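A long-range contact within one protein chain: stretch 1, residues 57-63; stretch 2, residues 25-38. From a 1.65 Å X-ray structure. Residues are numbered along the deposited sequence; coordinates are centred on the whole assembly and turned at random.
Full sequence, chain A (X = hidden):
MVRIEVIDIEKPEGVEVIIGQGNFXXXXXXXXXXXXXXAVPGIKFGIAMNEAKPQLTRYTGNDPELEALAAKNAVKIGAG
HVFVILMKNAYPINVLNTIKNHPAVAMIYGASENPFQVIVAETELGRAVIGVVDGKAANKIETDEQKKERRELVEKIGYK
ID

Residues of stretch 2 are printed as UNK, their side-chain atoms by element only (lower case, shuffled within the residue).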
ATOM      1  N   THR A  57      32.254  -6.703  49.450  1.00 23.11           N
ATOM      2  CA  THR A  57      32.035  -6.013  48.185  1.00 23.51           C
ATOM      3  C   THR A  57      31.318  -7.011  47.282  1.00 24.18           C
ATOM      4  O   THR A  57      31.867  -8.062  46.944  1.00 25.24           O
ATOM      5  CB  THR A  57      33.363  -5.586  47.524  1.00 22.14           C
ATOM      6  OG1 THR A  57      33.979  -4.560  48.313  1.00 21.96           O
ATOM      7  CG2 THR A  57      33.116  -5.055  46.111  1.00 21.67           C
ATOM      8  N   ARG A  58      30.080  -6.691  46.918  1.00 23.08           N
ATOM      9  CA  ARG A  58      29.276  -7.548  46.056  1.00 22.72           C
ATOM     10  C   ARG A  58      29.497  -7.106  44.619  1.00 23.50           C
ATOM     11  O   ARG A  58      29.833  -5.948  44.374  1.00 23.79           O
ATOM     12  CB  ARG A  58      27.791  -7.401  46.395  1.00 22.10           C
ATOM     13  CG  ARG A  58      27.463  -7.571  47.863  1.00 22.07           C
ATOM     14  CD  ARG A  58      27.767  -8.980  48.329  1.00 24.98           C
ATOM     15  NE  ARG A  58      27.212  -9.237  49.652  1.00 25.97           N
ATOM     16  CZ  ARG A  58      27.020 -10.455  50.149  1.00 26.98           C
ATOM     17  NH1 ARG A  58      27.343 -11.520  49.430  1.00 24.67           N
ATOM     18  NH2 ARG A  58      26.490 -10.606  51.354  1.00 26.59           N
ATOM     19  N   TYR A  59      29.299  -8.012  43.668  1.00 22.43           N
ATOM     20  CA  TYR A  59      29.491  -7.646  42.275  1.00 23.68           C
ATOM     21  C   TYR A  59      28.774  -8.560  41.292  1.00 23.49           C
ATOM     22  O   TYR A  59      28.377  -9.680  41.624  1.00 23.40           O
ATOM     23  CB  TYR A  59      30.986  -7.623  41.945  1.00 25.66           C
ATOM     24  CG  TYR A  59      31.596  -9.002  41.811  1.00 27.97           C
ATOM     25  CD1 TYR A  59      31.597  -9.668  40.585  1.00 31.00           C
ATOM     26  CD2 TYR A  59      32.149  -9.650  42.915  1.00 29.37           C
ATOM     27  CE1 TYR A  59      32.134 -10.950  40.461  1.00 31.75           C
ATOM     28  CE2 TYR A  59      32.689 -10.930  42.804  1.00 31.39           C
ATOM     29  CZ  TYR A  59      32.677 -11.572  41.573  1.00 32.55           C
ATOM     30  OH  TYR A  59      33.207 -12.837  41.455  1.00 35.02           O
ATOM     31  N   THR A  60      28.570  -8.143  40.071  1.00 22.15           N
ATOM     32  CA  THR A  60      27.956  -8.836  38.951  1.00 23.12           C
ATOM     33  C   THR A  60      28.146  -7.964  37.716  1.00 23.42           C
ATOM     34  O   THR A  60      28.945  -7.023  37.734  1.00 22.48           O
ATOM     35  CB  THR A  60      26.447  -9.096  39.184  1.00 23.12           C
ATOM     36  OG1 THR A  60      25.918  -9.861  38.093  1.00 23.78           O
ATOM     37  CG2 THR A  60      25.683  -7.788  39.298  1.00 24.22           C
ATOM     38  N   GLY A  61      27.474  -8.350  36.660  1.00 23.13           N
ATOM     39  CA  GLY A  61      27.597  -7.669  35.385  1.00 24.53           C
ATOM     40  C   GLY A  61      27.553  -8.716  34.293  1.00 25.21           C
ATOM     41  O   GLY A  61      27.035  -9.813  34.518  1.00 25.98           O
ATOM     42  N   ASN A  62      28.088  -8.398  33.118  1.00 24.33           N
ATOM     43  CA  ASN A  62      28.088  -9.350  32.009  1.00 25.31           C
ATOM     44  C   ASN A  62      29.432  -9.377  31.286  1.00 25.73           C
ATOM     45  O   ASN A  62      29.504  -9.689  30.093  1.00 26.05           O
ATOM     46  CB  ASN A  62      26.969  -9.011  31.021  1.00 24.06           C
ATOM     47  CG  ASN A  62      27.167  -7.665  30.357  1.00 23.25           C
ATOM     48  OD1 ASN A  62      28.113  -6.941  30.669  1.00 24.34           O
ATOM     49  ND2 ASN A  62      26.277  -7.323  29.433  1.00 23.94           N
ATOM     50  N   ASP A  63      30.490  -9.046  32.018  1.00 26.14           N
ATOM     51  CA  ASP A  63      31.847  -9.035  31.478  1.00 28.10           C
ATOM     52  C   ASP A  63      32.831  -9.377  32.594  1.00 28.74           C
ATOM     53  O   ASP A  63      33.006  -8.610  33.541  1.00 27.10           O
ATOM     54  CB  ASP A  63      32.194  -7.661  30.901  1.00 28.49           C
ATOM     55  CG  ASP A  63      33.523  -7.660  30.169  1.00 31.22           C
ATOM     56  OD1 ASP A  63      33.577  -8.193  29.039  1.00 35.70           O
ATOM     57  OD2 ASP A  63      34.515  -7.147  30.723  1.00 30.61           O
ATOM     58  N   UNK A  25      22.544  -2.925  49.286  1.00 21.68           N
ATOM     59  CA  UNK A  25      23.539  -3.536  48.412  1.00 21.15           C
ATOM     60  C   UNK A  25      23.242  -4.918  47.826  1.00 21.47           C
ATOM     61  O   UNK A  25      23.415  -5.121  46.626  1.00 20.01           O
ATOM     62  o   UNK A  25      25.319  -2.271  49.461  1.00 22.76           O
ATOM     63  c   UNK A  25      24.891  -3.579  49.125  1.00 21.30           C
ATOM     64  N   UNK A  26      22.806  -5.872  48.645  1.00 22.46           N
ATOM     65  CA  UNK A  26      22.560  -7.208  48.104  1.00 22.85           C
ATOM     66  C   UNK A  26      21.493  -7.251  47.020  1.00 22.52           C
ATOM     67  O   UNK A  26      21.564  -8.071  46.106  1.00 23.10           O
ATOM     68  c   UNK A  26      22.210  -8.242  49.207  1.00 23.51           C
ATOM     69  c   UNK A  26      20.520  -8.834  51.012  1.00 25.91           C
ATOM     70  c   UNK A  26      20.957  -7.817  49.972  1.00 24.67           C
ATOM     71  c   UNK A  26      23.406  -8.422  50.138  1.00 25.28           C
ATOM     72  N   UNK A  27      20.506  -6.367  47.113  1.00 22.61           N
ATOM     73  CA  UNK A  27      19.448  -6.312  46.115  1.00 21.35           C
ATOM     74  C   UNK A  27      19.877  -5.441  44.943  1.00 20.40           C
ATOM     75  O   UNK A  27      19.785  -5.829  43.780  1.00 19.93           O
ATOM     76  c   UNK A  27      16.111  -3.687  44.243  1.00 22.27           C
ATOM     77  c   UNK A  27      16.262  -6.292  45.197  1.00 24.11           C
ATOM     78  c   UNK A  27      17.142  -5.334  45.695  1.00 23.87           C
ATOM     79  c   UNK A  27      15.235  -4.652  43.752  1.00 23.05           C
ATOM     80  c   UNK A  27      15.311  -5.961  44.231  1.00 25.02           C
ATOM     81  c   UNK A  27      18.183  -5.702  46.719  1.00 21.89           C
ATOM     82  c   UNK A  27      17.058  -4.031  45.211  1.00 21.92           C
ATOM     83  N   UNK A  28      20.347  -4.247  45.277  1.00 20.78           N
ATOM     84  CA  UNK A  28      20.744  -3.261  44.289  1.00 19.82           C
ATOM     85  C   UNK A  28      21.864  -3.634  43.329  1.00 20.51           C
ATOM     86  O   UNK A  28      21.796  -3.283  42.152  1.00 20.87           O
ATOM     87  o   UNK A  28      19.963  -1.574  45.817  1.00 20.83           O
ATOM     88  c   UNK A  28      21.350  -0.829  43.990  1.00 22.04           C
ATOM     89  c   UNK A  28      21.079  -1.941  44.998  1.00 21.03           C
ATOM     90  N   UNK A  29      22.885  -4.339  43.803  1.00 20.99           N
ATOM     91  CA  UNK A  29      23.977  -4.709  42.907  1.00 20.92           C
ATOM     92  C   UNK A  29      23.433  -5.468  41.694  1.00 21.07           C
ATOM     93  O   UNK A  29      23.843  -5.218  40.559  1.00 22.21           O
ATOM     94  c   UNK A  29      26.329  -5.608  42.786  1.00 22.42           C
ATOM     95  c   UNK A  29      25.059  -5.557  43.633  1.00 21.89           C
ATOM     96  c   UNK A  29      24.541  -6.958  43.928  1.00 21.31           C
ATOM     97  N   UNK A  30      22.485  -6.370  41.934  1.00 21.85           N
ATOM     98  CA  UNK A  30      21.873  -7.155  40.866  1.00 22.41           C
ATOM     99  C   UNK A  30      20.811  -6.365  40.101  1.00 21.04           C
ATOM    100  O   UNK A  30      20.776  -6.377  38.872  1.00 22.25           O
ATOM    101  o   UNK A  30      21.706 -10.666  41.997  1.00 25.40           O
ATOM    102  o   UNK A  30      23.412  -9.357  41.544  1.00 23.68           O
ATOM    103  c   UNK A  30      22.184  -9.555  41.674  1.00 24.45           C
ATOM    104  c   UNK A  30      21.207  -8.415  41.435  1.00 23.16           C
ATOM    105  N   UNK A  31      19.937  -5.683  40.833  1.00 20.74           N
ATOM    106  CA  UNK A  31      18.856  -4.935  40.205  1.00 20.49           C
ATOM    107  C   UNK A  31      19.332  -3.776  39.334  1.00 20.40           C
ATOM    108  O   UNK A  31      18.763  -3.513  38.272  1.00 21.05           O
ATOM    109  c   UNK A  31      17.886  -4.425  41.268  1.00 20.75           C
ATOM    110  o   UNK A  31      16.096  -2.970  40.678  1.00 22.17           O
ATOM    111  o   UNK A  31      15.846  -5.114  40.274  1.00 22.85           O
ATOM    112  c   UNK A  31      16.512  -4.147  40.703  1.00 22.83           C
ATOM    113  N   UNK A  32      20.372  -3.079  39.778  1.00 20.89           N
ATOM    114  CA  UNK A  32      20.899  -1.965  38.997  1.00 21.37           C
ATOM    115  C   UNK A  32      21.598  -2.525  37.756  1.00 21.31           C
ATOM    116  O   UNK A  32      21.586  -1.907  36.689  1.00 20.89           O
ATOM    117  c   UNK A  32      21.342   1.002  38.632  1.00 23.80           C
ATOM    118  c   UNK A  32      23.173   0.916  40.360  1.00 25.55           C
ATOM    119  c   UNK A  32      21.866  -1.137  39.849  1.00 22.49           C
ATOM    120  c   UNK A  32      22.446   0.150  39.255  1.00 25.07           C
ATOM    121  N   UNK A  33      22.200  -3.704  37.892  1.00 21.21           N
ATOM    122  CA  UNK A  33      22.867  -4.328  36.749  1.00 20.41           C
ATOM    123  C   UNK A  33      21.814  -4.623  35.680  1.00 21.03           C
ATOM    124  O   UNK A  33      22.023  -4.359  34.495  1.00 21.02           O
ATOM    125  c   UNK A  33      23.564  -5.629  37.179  1.00 19.07           C
ATOM    126  N   UNK A  34      20.677  -5.172  36.103  1.00 20.98           N
ATOM    127  CA  UNK A  34      19.602  -5.484  35.173  1.00 21.75           C
ATOM    128  C   UNK A  34      19.117  -4.203  34.497  1.00 21.56           C
ATOM    129  O   UNK A  34      18.842  -4.188  33.297  1.00 21.19           O
ATOM    130  n   UNK A  34      16.950  -7.875  38.036  1.00 36.76           N
ATOM    131  n   UNK A  34      16.853  -7.868  40.340  1.00 38.57           N
ATOM    132  c   UNK A  34      18.438  -6.174  35.899  1.00 23.76           C
ATOM    133  n   UNK A  34      18.245  -9.341  39.255  1.00 40.89           N
ATOM    134  c   UNK A  34      17.438  -8.343  36.741  1.00 32.36           C
ATOM    135  c   UNK A  34      17.348  -8.361  39.209  1.00 40.39           C
ATOM    136  c   UNK A  34      18.716  -7.629  36.290  1.00 28.51           C
ATOM    137  N   UNK A  35      19.031  -3.123  35.270  1.00 19.92           N
ATOM    138  CA  UNK A  35      18.589  -1.844  34.727  1.00 20.07           C
ATOM    139  C   UNK A  35      19.554  -1.336  33.655  1.00 19.32           C
ATOM    140  O   UNK A  35      19.126  -0.825  32.621  1.00 19.19           O
ATOM    141  c   UNK A  35      18.458  -0.820  35.849  1.00 20.58           C
ATOM    142  N   UNK A  36      20.853  -1.477  33.897  1.00 20.64           N
ATOM    143  CA  UNK A  36      21.852  -1.025  32.926  1.00 20.54           C
ATOM    144  C   UNK A  36      21.699  -1.734  31.583  1.00 21.04           C
ATOM    145  O   UNK A  36      21.930  -1.139  30.526  1.00 20.28           O
ATOM    146  c   UNK A  36      23.270  -1.241  33.470  1.00 19.83           C
ATOM    147  c   UNK A  36      25.033  -0.693  35.168  1.00 22.06           C
ATOM    148  c   UNK A  36      23.861   1.139  33.917  1.00 22.40           C
ATOM    149  c   UNK A  36      23.720  -0.246  34.546  1.00 21.90           C
ATOM    150  N   UNK A  37      21.311  -3.006  31.617  1.00 20.48           N
ATOM    151  CA  UNK A  37      21.118  -3.755  30.379  1.00 20.63           C
ATOM    152  C   UNK A  37      20.021  -3.149  29.500  1.00 20.71           C
ATOM    153  O   UNK A  37      20.037  -3.315  28.282  1.00 21.48           O
ATOM    154  c   UNK A  37      22.971  -6.265  30.188  1.00 21.50           C
ATOM    155  c   UNK A  37      21.423  -7.338  31.856  1.00 22.91           C
ATOM    156  c   UNK A  37      20.777  -5.215  30.695  1.00 21.04           C
ATOM    157  c   UNK A  37      21.935  -6.024  31.279  1.00 21.53           C
ATOM    158  N   UNK A  38      19.076  -2.433  30.110  1.00 20.32           N
ATOM    159  CA  UNK A  38      17.987  -1.826  29.348  1.00 19.23           C
ATOM    160  C   UNK A  38      18.346  -0.467  28.741  1.00 19.87           C
ATOM    161  O   UNK A  38      17.620   0.040  27.884  1.00 20.48           O
ATOM    162  o   UNK A  38      16.927  -0.508  31.107  1.00 20.29           O
ATOM    163  c   UNK A  38      16.415  -2.865  31.032  1.00 19.23           C
ATOM    164  c   UNK A  38      16.721  -1.615  30.219  1.00 20.39           C
TER

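Position 25 opens the helix with one side-chain carbon followed by one oxygen. It points toward the strand, but its CB stays 4.9 Å from CG of Arg58, and its oxygen is hydrogen-bonded elsewhere in the structure: Ser25. Position 26 has four carbons, forked at the first, one arm two carbons long, the short arm packing obliquely on the Arg58 guanidinium: Ile26. Its CG2 is 3.9 Å from NE of Arg58.

Position 27 carries one carbon and a six-carbon ring without oxygen, hence Phe27, exposed and out of the strand's reach. At position 28 one carbon bears an oxygen and a carbon, the pattern of Thr28, buried away from this contact.

Position 29 has three carbons in a simple fork, pointing toward the strand and touching Tyr59: Val29. Its CG2 sits 3.8 Å from CA of Tyr59 and 3.9 Å from O of Arg58, a compact, branched shape that lets the strand backbone come close. Position 30 has two carbons, the second carrying two oxygens. Isosteric asparagine would look much the same by shape alone, but both terminal atoms are oxygen. The side chain leaves sideways, yet one oxygen touches Thr60 without a hydrogen bond: Asp30. Its OD1 is 3.6 Å from CG2 of Thr60.

Position 31 repeats that acid pattern but points away: Asp31. Position 32 has four carbons forked at the second, Leu32, buried against other parts of the protein. Position 33 has a single carbon, CB, 3.7 Å from CG2 of Thr60: Ala33, a small side chain facing the strand closely.

At position 34 three carbons lead to a nitrogen and a carbon bearing two more nitrogens: Arg34. Its NH2 forms a salt bridge with OD1 of Asp31 at 2.9 Å, one helical turn back. Position 35, one carbon, is Ala35, out of reach. Position 36, four carbons forked at the second, is Leu36, also buried without touching the strand. Position 37 has the same fork, starting sideways but ending nearer, against Asn62: Leu37. Its CD2 lies 3.6 Å from ND2 of Asn62. Position 38, one carbon with an oxygen and a carbon, is Thr38, whose OG1 donates to O of Ala35 at 2.7 Å.

The helix runs nearly parallel to the strand, at 20°, with axes 7.9 Å apart at closest approach. No hydrogen bond crosses between them; packing joins them. CG2 of Thr60 is central, also lying 3.4 Å from O of Val29, while Arg58 and Asn62 extend the contact along the helix.

Stretch 2 (25-38) SIFTVDDLARALLT
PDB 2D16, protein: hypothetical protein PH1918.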